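Local coordinates for protein thioesterase (Pseudomonas aeruginosa, PDB 3QY3) that probably hydrolyses fatty acyl-CoA thioesters, as a hotdog-fold thioesterase that assembles from four copies of its chain, at residues L29-D40 / Y55-T66. Residues are numbered along the deposited sequence; the frame is centred on the assembly and turned at random.
Sequences LHTAHIPVRWGD and YLEEARVAWFET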
loop_
_atom_site.group_PDB
_atom_site.type_symbol
_atom_site.label_atom_id
_atom_site.label_comp_id
_atom_site.label_asym_id
_atom_site.label_seq_id
_atom_site.Cartn_x
_atom_site.Cartn_y
_atom_site.Cartn_z
ATOM N N LEU A 29 -21.559 -16.324 -6.028
ATOM C CA LEU A 29 -21.829 -15.138 -6.806
ATOM C C LEU A 29 -20.708 -14.768 -7.795
ATOM O O LEU A 29 -20.937 -14.276 -8.908
ATOM C CB LEU A 29 -22.113 -13.998 -5.840
ATOM C CG LEU A 29 -23.405 -14.063 -5.022
ATOM C CD1 LEU A 29 -23.400 -12.923 -4.009
ATOM C CD2 LEU A 29 -24.653 -13.994 -5.946
ATOM N N HIS A 30 -19.455 -14.941 -7.373
ATOM C CA HIS A 30 -18.337 -14.462 -8.143
ATOM C C HIS A 30 -17.052 -15.164 -7.716
ATOM O O HIS A 30 -16.900 -15.485 -6.548
ATOM C CB HIS A 30 -18.104 -12.954 -7.934
ATOM C CG HIS A 30 -17.208 -12.367 -8.959
ATOM N ND1 HIS A 30 -17.619 -12.155 -10.259
ATOM C CD2 HIS A 30 -15.908 -12.001 -8.901
ATOM C CE1 HIS A 30 -16.601 -11.649 -10.944
ATOM N NE2 HIS A 30 -15.565 -11.529 -10.141
ATOM N N THR A 31 -16.214 -15.432 -8.717
ATOM C CA THR A 31 -14.862 -15.927 -8.506
ATOM C C THR A 31 -13.907 -14.975 -9.153
ATOM O O THR A 31 -13.959 -14.726 -10.385
ATOM C CB THR A 31 -14.692 -17.338 -9.067
ATOM O OG1 THR A 31 -15.668 -18.221 -8.460
ATOM C CG2 THR A 31 -13.246 -17.845 -8.783
ATOM N N ALA A 32 -13.000 -14.408 -8.340
ATOM C CA ALA A 32 -11.979 -13.477 -8.875
ATOM C C ALA A 32 -10.604 -14.096 -8.730
ATOM O O ALA A 32 -10.343 -14.810 -7.748
ATOM C CB ALA A 32 -11.986 -12.069 -8.122
ATOM N N HIS A 33 -9.730 -13.821 -9.676
ATOM C CA HIS A 33 -8.335 -14.272 -9.623
ATOM C C HIS A 33 -7.454 -13.041 -9.460
ATOM O O HIS A 33 -7.497 -12.153 -10.305
ATOM C CB HIS A 33 -7.946 -15.012 -10.909
ATOM C CG HIS A 33 -8.553 -16.369 -11.029
ATOM N ND1 HIS A 33 -8.196 -17.252 -12.030
ATOM C CD2 HIS A 33 -9.479 -17.004 -10.279
ATOM C CE1 HIS A 33 -8.921 -18.358 -11.916
ATOM N NE2 HIS A 33 -9.708 -18.233 -10.865
ATOM N N ILE A 34 -6.680 -12.998 -8.375
ATOM C CA ILE A 34 -5.979 -11.775 -7.988
ATOM C C ILE A 34 -4.494 -12.144 -7.872
ATOM O O ILE A 34 -4.076 -12.762 -6.860
ATOM C CB ILE A 34 -6.443 -11.166 -6.635
ATOM C CG1 ILE A 34 -7.998 -11.004 -6.476
ATOM C CG2 ILE A 34 -5.643 -9.826 -6.375
ATOM C CD1 ILE A 34 -8.650 -10.076 -7.441
ATOM N N PRO A 35 -3.687 -11.745 -8.866
ATOM C CA PRO A 35 -2.255 -12.028 -8.726
ATOM C C PRO A 35 -1.663 -11.308 -7.537
ATOM O O PRO A 35 -1.904 -10.092 -7.349
ATOM C CB PRO A 35 -1.651 -11.506 -10.050
ATOM C CG PRO A 35 -2.802 -11.505 -11.016
ATOM C CD PRO A 35 -4.014 -11.200 -10.209
ATOM N N VAL A 36 -0.797 -12.013 -6.830
ATOM C CA VAL A 36 -0.010 -11.457 -5.732
ATOM C C VAL A 36 1.191 -10.728 -6.266
ATOM O O VAL A 36 1.857 -11.215 -7.175
ATOM C CB VAL A 36 0.444 -12.573 -4.767
ATOM C CG1 VAL A 36 1.367 -12.039 -3.668
ATOM C CG2 VAL A 36 -0.812 -13.229 -4.129
ATOM N N ARG A 37 1.472 -9.568 -5.702
ATOM C CA ARG A 37 2.616 -8.762 -6.065
ATOM C C ARG A 37 3.669 -8.959 -5.021
ATOM O O ARG A 37 3.349 -9.201 -3.854
ATOM C CB ARG A 37 2.256 -7.259 -6.110
ATOM C CG ARG A 37 1.326 -6.888 -7.241
ATOM C CD ARG A 37 0.811 -5.446 -7.016
ATOM N NE ARG A 37 -0.256 -5.091 -7.937
ATOM C CZ ARG A 37 -0.997 -3.996 -7.823
ATOM N NH1 ARG A 37 -0.797 -3.118 -6.837
ATOM N NH2 ARG A 37 -1.999 -3.797 -8.696
ATOM N N TRP A 38 4.933 -8.898 -5.434
ATOM C CA TRP A 38 6.052 -9.157 -4.522
ATOM C C TRP A 38 5.969 -8.172 -3.369
ATOM O O TRP A 38 6.205 -8.507 -2.209
ATOM C CB TRP A 38 7.350 -9.032 -5.287
ATOM C CG TRP A 38 8.579 -9.377 -4.477
ATOM C CD1 TRP A 38 9.141 -10.618 -4.333
ATOM C CD2 TRP A 38 9.326 -8.487 -3.691
ATOM N NE1 TRP A 38 10.223 -10.551 -3.500
ATOM C CE2 TRP A 38 10.365 -9.243 -3.087
ATOM C CE3 TRP A 38 9.267 -7.103 -3.465
ATOM C CZ2 TRP A 38 11.356 -8.653 -2.289
ATOM C CZ3 TRP A 38 10.252 -6.522 -2.611
ATOM C CH2 TRP A 38 11.253 -7.308 -2.021
ATOM N N GLY A 39 5.610 -6.928 -3.684
ATOM C CA GLY A 39 5.508 -5.841 -2.657
ATOM C C GLY A 39 4.333 -6.022 -1.720
ATOM O O GLY A 39 4.199 -5.218 -0.795
ATOM N N ASP A 40 3.456 -6.983 -1.977
ATOM C CA ASP A 40 2.391 -7.320 -1.038
ATOM C C ASP A 40 2.937 -8.011 0.274
ATOM O O ASP A 40 2.206 -8.055 1.308
ATOM C CB ASP A 40 1.373 -8.282 -1.639
ATOM C CG ASP A 40 0.485 -7.673 -2.731
ATOM O OD1 ASP A 40 0.448 -6.449 -2.900
ATOM O OD2 ASP A 40 -0.127 -8.499 -3.421
ATOM N N TYR A 55 -7.405 -7.774 -1.559
ATOM C CA TYR A 55 -7.857 -8.848 -2.442
ATOM C C TYR A 55 -9.364 -9.019 -2.428
ATOM O O TYR A 55 -10.016 -9.086 -3.511
ATOM C CB TYR A 55 -7.157 -10.175 -2.122
ATOM C CG TYR A 55 -5.643 -10.194 -2.120
ATOM C CD1 TYR A 55 -4.907 -9.254 -2.779
ATOM C CD2 TYR A 55 -4.955 -11.222 -1.486
ATOM C CE1 TYR A 55 -3.472 -9.238 -2.744
ATOM C CE2 TYR A 55 -3.556 -11.272 -1.519
ATOM C CZ TYR A 55 -2.835 -10.291 -2.164
ATOM O OH TYR A 55 -1.472 -10.392 -2.084
ATOM N N LEU A 56 -9.934 -8.977 -1.223
ATOM C CA LEU A 56 -11.403 -9.091 -1.043
ATOM C C LEU A 56 -12.116 -7.890 -1.663
ATOM O O LEU A 56 -13.105 -8.032 -2.385
ATOM C CB LEU A 56 -11.758 -9.216 0.427
ATOM C CG LEU A 56 -11.324 -10.531 1.059
ATOM C CD1 LEU A 56 -11.481 -10.392 2.577
ATOM C CD2 LEU A 56 -12.084 -11.750 0.537
ATOM N N GLU A 57 -11.551 -6.680 -1.454
ATOM C CA GLU A 57 -12.066 -5.501 -2.126
ATOM C C GLU A 57 -12.056 -5.606 -3.630
ATOM O O GLU A 57 -13.071 -5.307 -4.268
ATOM C CB GLU A 57 -11.214 -4.279 -1.741
ATOM C CG GLU A 57 -11.592 -2.985 -2.396
ATOM C CD GLU A 57 -10.606 -1.934 -2.009
ATOM O OE1 GLU A 57 -9.480 -1.963 -2.549
ATOM O OE2 GLU A 57 -10.891 -1.148 -1.111
ATOM N N GLU A 58 -10.940 -6.064 -4.197
ATOM C CA GLU A 58 -10.851 -6.247 -5.652
ATOM C C GLU A 58 -11.922 -7.219 -6.179
ATOM O O GLU A 58 -12.558 -6.958 -7.210
ATOM C CB GLU A 58 -9.458 -6.663 -6.057
ATOM C CG GLU A 58 -9.299 -6.619 -7.561
ATOM C CD GLU A 58 -9.401 -5.185 -8.147
ATOM O OE1 GLU A 58 -9.296 -4.200 -7.358
ATOM O OE2 GLU A 58 -9.549 -5.072 -9.376
ATOM N N ALA A 59 -12.141 -8.290 -5.443
ATOM C CA ALA A 59 -13.121 -9.300 -5.857
ATOM C C ALA A 59 -14.508 -8.678 -5.842
ATOM O O ALA A 59 -15.300 -8.871 -6.804
ATOM C CB ALA A 59 -13.055 -10.515 -4.975
ATOM N N ARG A 60 -14.857 -7.940 -4.767
ATOM C CA ARG A 60 -16.186 -7.274 -4.739
ATOM C C ARG A 60 -16.342 -6.244 -5.818
ATOM O O ARG A 60 -17.405 -6.142 -6.488
ATOM C CB ARG A 60 -16.501 -6.543 -3.411
ATOM C CG ARG A 60 -16.537 -7.334 -2.197
ATOM C CD ARG A 60 -17.036 -6.414 -1.025
ATOM N NE ARG A 60 -16.194 -5.228 -0.727
ATOM C CZ ARG A 60 -15.106 -5.256 0.039
ATOM N NH1 ARG A 60 -14.479 -4.147 0.278
ATOM N NH2 ARG A 60 -14.620 -6.410 0.517
ATOM N N VAL A 61 -15.294 -5.436 -6.051
ATOM C CA VAL A 61 -15.347 -4.459 -7.144
ATOM C C VAL A 61 -15.595 -5.125 -8.492
ATOM O O VAL A 61 -16.460 -4.686 -9.240
ATOM C CB VAL A 61 -14.053 -3.562 -7.153
ATOM C CG1 VAL A 61 -13.942 -2.731 -8.429
ATOM C CG2 VAL A 61 -14.079 -2.655 -5.906
ATOM N N ALA A 62 -14.935 -6.245 -8.748
ATOM C CA ALA A 62 -15.166 -7.002 -9.996
ATOM C C ALA A 62 -16.575 -7.541 -10.105
ATOM O O ALA A 62 -17.222 -7.406 -11.168
ATOM C CB ALA A 62 -14.133 -8.152 -10.090
ATOM N N TRP A 63 -17.111 -8.111 -9.012
ATOM C CA TRP A 63 -18.524 -8.538 -8.951
ATOM C C TRP A 63 -19.469 -7.356 -9.223
ATOM O O TRP A 63 -20.384 -7.455 -10.084
ATOM C CB TRP A 63 -18.889 -9.172 -7.629
ATOM C CG TRP A 63 -20.280 -9.631 -7.545
ATOM C CD1 TRP A 63 -20.935 -10.454 -8.447
ATOM C CD2 TRP A 63 -21.203 -9.359 -6.515
ATOM N NE1 TRP A 63 -22.230 -10.678 -8.036
ATOM C CE2 TRP A 63 -22.426 -10.005 -6.860
ATOM C CE3 TRP A 63 -21.158 -8.575 -5.359
ATOM C CZ2 TRP A 63 -23.578 -9.906 -6.062
ATOM C CZ3 TRP A 63 -22.304 -8.486 -4.590
ATOM C CH2 TRP A 63 -23.492 -9.146 -4.939
ATOM N N PHE A 64 -19.261 -6.252 -8.508
ATOM C CA PHE A 64 -20.040 -5.064 -8.753
ATOM C C PHE A 64 -19.973 -4.633 -10.233
ATOM O O PHE A 64 -21.022 -4.233 -10.817
ATOM C CB PHE A 64 -19.627 -3.902 -7.855
ATOM C CG PHE A 64 -19.881 -4.109 -6.398
ATOM C CD1 PHE A 64 -20.917 -4.880 -5.923
ATOM C CD2 PHE A 64 -19.086 -3.463 -5.486
ATOM C CE1 PHE A 64 -21.125 -5.021 -4.550
ATOM C CE2 PHE A 64 -19.321 -3.600 -4.146
ATOM C CZ PHE A 64 -20.322 -4.403 -3.701
ATOM N N GLU A 65 -18.784 -4.711 -10.830
ATOM C CA GLU A 65 -18.628 -4.306 -12.241
ATOM C C GLU A 65 -19.490 -5.185 -13.137
ATOM O O GLU A 65 -20.152 -4.660 -14.070
ATOM C CB GLU A 65 -17.163 -4.332 -12.725
ATOM C CG GLU A 65 -17.039 -4.037 -14.238
ATOM C CD GLU A 65 -15.649 -4.310 -14.821
ATOM O OE1 GLU A 65 -14.730 -4.724 -14.070
ATOM O OE2 GLU A 65 -15.483 -4.109 -16.055
ATOM N N THR A 66 -19.563 -6.496 -12.850
ATOM C CA THR A 66 -20.337 -7.374 -13.718
ATOM C C THR A 66 -21.800 -6.987 -13.705
ATOM O O THR A 66 -22.521 -7.268 -14.670
ATOM C CB THR A 66 -20.259 -8.891 -13.386
ATOM O OG1 THR A 66 -20.957 -9.158 -12.176
ATOM C CG2 THR A 66 -18.838 -9.372 -13.350
#
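The axes of strand 29-35 and helix 55-66 approach to 8.2 Å, with 129° between their N-to-C directions, and Ala-32 sits opposite Ala-59. This is the hotdog fold: the helix is the sausage, and the strand belongs to the antiparallel sheet that wraps it. At the centre the two methyls meet, Ala-32 CB to Ala-59 CB at 3.7 Å, which lets the backbones come close. Toward the helix C-terminus the His-30 ring lies over the helix backbone. Trp-63 N sits 3.9 Å above the plane of that ring, over its centre, and Trp-63 CB makes a CH-pi contact with the same face. Leu-29 CB lies over one face of the Trp-63 indole, offset toward its rim. In the other direction, Ile-34 splits its branches: CG2 touches Tyr-55 CD1, while CD1 packs on Glu-58 CG at 3.5 Å. A bend at chi2 (66°) turns the Glu-58 carboxylate away from strand 29-35, and its OE1 accepts a hydrogen bond from Trp-38 N of the second subunit. Asp-40 OD2 forms a salt bridge with Arg-37 NH2 of the second subunit. The same oxygen accepts hydrogen bonds from Arg-37 N and Tyr-55 OH of its own chain, which come from opposite faces of the carboxylate, the Tyr-55 OH to Asp-40 OD2 bond measuring 2.7 Å.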